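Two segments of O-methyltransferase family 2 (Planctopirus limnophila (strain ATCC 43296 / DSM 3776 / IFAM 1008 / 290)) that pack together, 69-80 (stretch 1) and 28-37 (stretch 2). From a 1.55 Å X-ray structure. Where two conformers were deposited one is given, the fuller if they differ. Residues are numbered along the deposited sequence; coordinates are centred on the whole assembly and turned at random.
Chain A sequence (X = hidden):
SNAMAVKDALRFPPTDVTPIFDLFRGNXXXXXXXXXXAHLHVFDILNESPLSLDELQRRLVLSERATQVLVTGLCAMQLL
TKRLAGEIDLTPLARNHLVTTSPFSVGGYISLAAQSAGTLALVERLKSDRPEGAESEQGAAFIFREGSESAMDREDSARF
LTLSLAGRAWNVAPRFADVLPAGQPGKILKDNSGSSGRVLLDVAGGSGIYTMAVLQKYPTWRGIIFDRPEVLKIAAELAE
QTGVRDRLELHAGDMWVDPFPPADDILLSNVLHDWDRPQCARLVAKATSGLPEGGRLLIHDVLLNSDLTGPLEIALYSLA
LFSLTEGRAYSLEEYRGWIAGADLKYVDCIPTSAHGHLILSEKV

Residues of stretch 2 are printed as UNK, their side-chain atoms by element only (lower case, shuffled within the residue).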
# COMPACT_ATOMS: atom_id res chain seq x y z
N VAL A 69 13.60 10.70 4.88
CA VAL A 69 12.42 10.05 4.30
C VAL A 69 12.20 8.67 4.94
O VAL A 69 11.06 8.24 5.11
CB VAL A 69 12.47 9.95 2.76
CG1 VAL A 69 12.73 11.33 2.13
CG2 VAL A 69 13.49 8.96 2.26
N LEU A 70 13.28 7.98 5.31
CA LEU A 70 13.17 6.68 5.96
C LEU A 70 12.54 6.83 7.34
O LEU A 70 11.61 6.10 7.69
CB LEU A 70 14.56 6.02 6.04
CG LEU A 70 14.57 4.66 6.73
CD1 LEU A 70 15.52 3.67 6.06
CD2 LEU A 70 15.00 4.83 8.16
N VAL A 71 13.04 7.79 8.12
CA VAL A 71 12.52 7.98 9.47
C VAL A 71 11.08 8.44 9.43
O VAL A 71 10.23 7.95 10.20
CB VAL A 71 13.41 8.95 10.27
CG1 VAL A 71 12.68 9.44 11.55
CG2 VAL A 71 14.74 8.28 10.62
N THR A 72 10.77 9.40 8.55
CA THR A 72 9.39 9.86 8.43
C THR A 72 8.45 8.73 8.04
O THR A 72 7.36 8.59 8.61
CB THR A 72 9.32 11.02 7.42
OG1 THR A 72 10.02 12.13 7.98
CG2 THR A 72 7.88 11.43 7.09
N GLY A 73 8.86 7.89 7.09
CA GLY A 73 8.00 6.77 6.71
C GLY A 73 7.74 5.80 7.85
O GLY A 73 6.60 5.36 8.10
N LEU A 74 8.80 5.46 8.58
CA LEU A 74 8.63 4.49 9.66
C LEU A 74 7.89 5.11 10.84
O LEU A 74 7.11 4.41 11.50
CB LEU A 74 9.99 3.92 10.10
CG LEU A 74 10.74 3.15 9.01
CD1 LEU A 74 12.17 2.80 9.45
CD2 LEU A 74 9.96 1.90 8.55
N CYS A 75 8.08 6.41 11.12
CA CYS A 75 7.26 7.06 12.12
C CYS A 75 5.80 7.03 11.73
O CYS A 75 4.92 6.78 12.58
CB CYS A 75 7.70 8.52 12.30
SG CYS A 75 9.26 8.74 13.25
N ALA A 76 5.50 7.29 10.44
CA ALA A 76 4.13 7.36 10.00
C ALA A 76 3.43 6.01 10.09
O ALA A 76 2.21 5.97 10.26
CB ALA A 76 4.06 7.90 8.57
N MSE A 77 4.20 4.91 10.00
CA MSE A 77 3.67 3.55 10.14
C MSE A 77 3.62 3.11 11.61
O MSE A 77 3.36 1.95 11.91
CB MSE A 77 4.53 2.57 9.34
CG MSE A 77 4.26 2.64 7.83
SE MSE A 77 5.32 1.28 6.84
CE MSE A 77 6.57 2.51 6.06
N GLN A 78 3.91 4.06 12.52
CA GLN A 78 3.83 3.84 13.97
C GLN A 78 4.88 2.82 14.43
O GLN A 78 4.66 2.03 15.36
CB GLN A 78 2.43 3.42 14.40
CG GLN A 78 1.35 4.38 13.95
CD GLN A 78 0.26 4.51 14.98
OE1 GLN A 78 -0.50 3.57 15.22
NE2 GLN A 78 0.18 5.67 15.63
N LEU A 79 6.04 2.85 13.79
CA LEU A 79 7.13 1.93 14.11
C LEU A 79 8.31 2.63 14.78
O LEU A 79 9.05 1.99 15.54
CB LEU A 79 7.61 1.21 12.85
CG LEU A 79 6.51 0.38 12.17
CD1 LEU A 79 7.02 -0.18 10.84
CD2 LEU A 79 6.02 -0.73 13.12
N LEU A 80 8.52 3.91 14.48
CA LEU A 80 9.46 4.74 15.21
C LEU A 80 8.70 5.90 15.85
O LEU A 80 7.58 6.23 15.46
CB LEU A 80 10.57 5.28 14.32
CG LEU A 80 11.43 4.30 13.52
CD1 LEU A 80 12.50 5.05 12.72
CD2 LEU A 80 12.07 3.30 14.40
N UNK A 28 5.24 1.62 -1.71
CA UNK A 28 6.32 2.20 -0.92
C UNK A 28 6.26 1.79 0.53
O UNK A 28 7.30 1.82 1.20
c UNK A 28 6.33 3.73 -1.08
c UNK A 28 8.13 4.01 -2.77
c UNK A 28 6.79 4.14 -2.43
c UNK A 28 7.66 4.80 -5.01
c UNK A 28 6.29 4.92 -4.68
c UNK A 28 8.57 4.36 -4.05
c UNK A 28 5.87 4.57 -3.40
N UNK A 29 5.09 1.40 1.04
CA UNK A 29 5.02 0.80 2.37
C UNK A 29 5.75 -0.55 2.39
O UNK A 29 6.63 -0.79 3.23
c UNK A 29 3.56 0.63 2.80
N UNK A 30 5.42 -1.42 1.43
CA UNK A 30 6.10 -2.72 1.35
C UNK A 30 7.61 -2.54 1.21
O UNK A 30 8.40 -3.19 1.90
c UNK A 30 5.57 -3.49 0.14
c UNK A 30 6.16 -4.91 0.06
o UNK A 30 4.15 -3.52 0.22
N UNK A 31 8.01 -1.68 0.28
CA UNK A 31 9.44 -1.50 0.01
C UNK A 31 10.18 -0.90 1.19
O UNK A 31 11.30 -1.33 1.50
c UNK A 31 8.80 -0.42 -3.66
c UNK A 31 9.14 -1.38 -2.49
o UNK A 31 8.25 -0.88 -4.67
c UNK A 31 9.60 -0.63 -1.23
o UNK A 31 9.10 0.79 -3.57
N UNK A 32 9.60 0.09 1.87
CA UNK A 32 10.32 0.66 3.01
C UNK A 32 10.43 -0.36 4.15
O UNK A 32 11.45 -0.41 4.84
c UNK A 32 10.45 2.66 4.62
c UNK A 32 9.73 3.87 5.09
c UNK A 32 9.65 1.94 3.49
c UNK A 32 11.83 3.09 4.17
N UNK A 33 9.39 -1.17 4.35
CA UNK A 33 9.45 -2.23 5.37
C UNK A 33 10.56 -3.22 5.04
O UNK A 33 11.40 -3.53 5.90
c UNK A 33 8.10 -2.96 5.48
c UNK A 33 7.43 -2.12 7.78
c UNK A 33 7.07 -2.17 6.29
c UNK A 33 5.69 -2.78 6.06
N UNK A 34 10.58 -3.72 3.80
CA UNK A 34 11.60 -4.71 3.42
C UNK A 34 12.99 -4.10 3.44
O UNK A 34 13.95 -4.75 3.88
c UNK A 34 11.27 -5.31 2.04
N UNK A 35 13.14 -2.86 2.94
CA UNK A 35 14.45 -2.19 2.99
C UNK A 35 14.92 -2.05 4.44
O UNK A 35 16.09 -2.29 4.75
c UNK A 35 14.37 -0.81 2.32
N UNK A 36 14.01 -1.66 5.34
CA UNK A 36 14.41 -1.35 6.71
C UNK A 36 14.72 -2.61 7.50
O UNK A 36 15.66 -2.61 8.32
c UNK A 36 13.31 -0.56 7.39
o UNK A 36 13.12 0.64 6.68
N UNK A 37 13.95 -3.68 7.30
CA UNK A 37 14.20 -4.92 8.02
C UNK A 37 15.40 -5.65 7.45
O UNK A 37 16.33 -6.05 8.18
c UNK A 37 13.27 -7.26 8.49
c UNK A 37 11.81 -5.21 8.73
c UNK A 37 12.95 -5.83 7.97

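Position 28 carries seven carbons, one leading into a six-membered ring, and touches nothing on stretch 1: a phenylalanine, F28, with no part in the contact. Position 29 has a single carbon, CB, 4.5 Å from SE of M77, the selenomethionine, a loose contact at the edge of the patch; one carbon means alanine, A29.

At position 30 one carbon bears an oxygen and a carbon, the beta-branched pattern of threonine. T30 points away from stretch 1, and its hydroxyl is hydrogen-bonded elsewhere in the structure. Position 31 shows three carbons, the last carrying two oxygens. This acid has one methylene more than aspartate, hence glutamate, E31, out of reach of the contact.

Position 32 has four carbons forked at the second, and its CA-to-CB bond points toward stretch 1. One terminal carbon comes 3.7 Å from CA of G73 and 3.6 Å from CE of M77. The fork beyond CB makes it leucine, L32, with chi1 t and chi2 p. Its CD2 sits where G73 has no side chain; an ideal CB on G73 would fall 2.5 Å from CD2 of L32, a clash. L32 CD1 reaches CG of L70 at 4.1 Å, while CD2 also meets CD2 of L74 at 4.0 Å.

Position 33 has the same four carbons and fork; its forked carbon lies 3.9 Å from SE of M77 and one terminal carbon 3.6 Å from CD1 of L79. It is leucine, L33, starting sideways, with its end coming nearer, chi1 m and chi2 t.

Position 34 has one carbon and is out of reach: alanine, A34. Position 35 also has one carbon, pointing toward stretch 1 without touching it: alanine, A35.

Position 36 has one carbon and one oxygen, with the oxygen 3.6 Å from CD1 of L74 and 3.9 Å from CD1 of L70. It is serine, S36. S36 OG donates to O of L32, 2.7 Å away in its own helix, so the hydroxyl has a partner while it lies against leucine carbons. Position 37 has a carbon bearing two more, the valine pattern; V37 is out of reach.

The rule is a knob over a gap. The helices cross at -110°, their axes 10.6 Å apart at closest approach, and the contact centres on L32, the most covered residue, fitted against G73 between L70, L74 and M77. L33 extends the apolar patch to L79, beyond the end of helix 69-76. No hydrogen bond crosses; shape and apolar packing bury 358 Å².

Stretch 2 (28-37) FATELLAASV
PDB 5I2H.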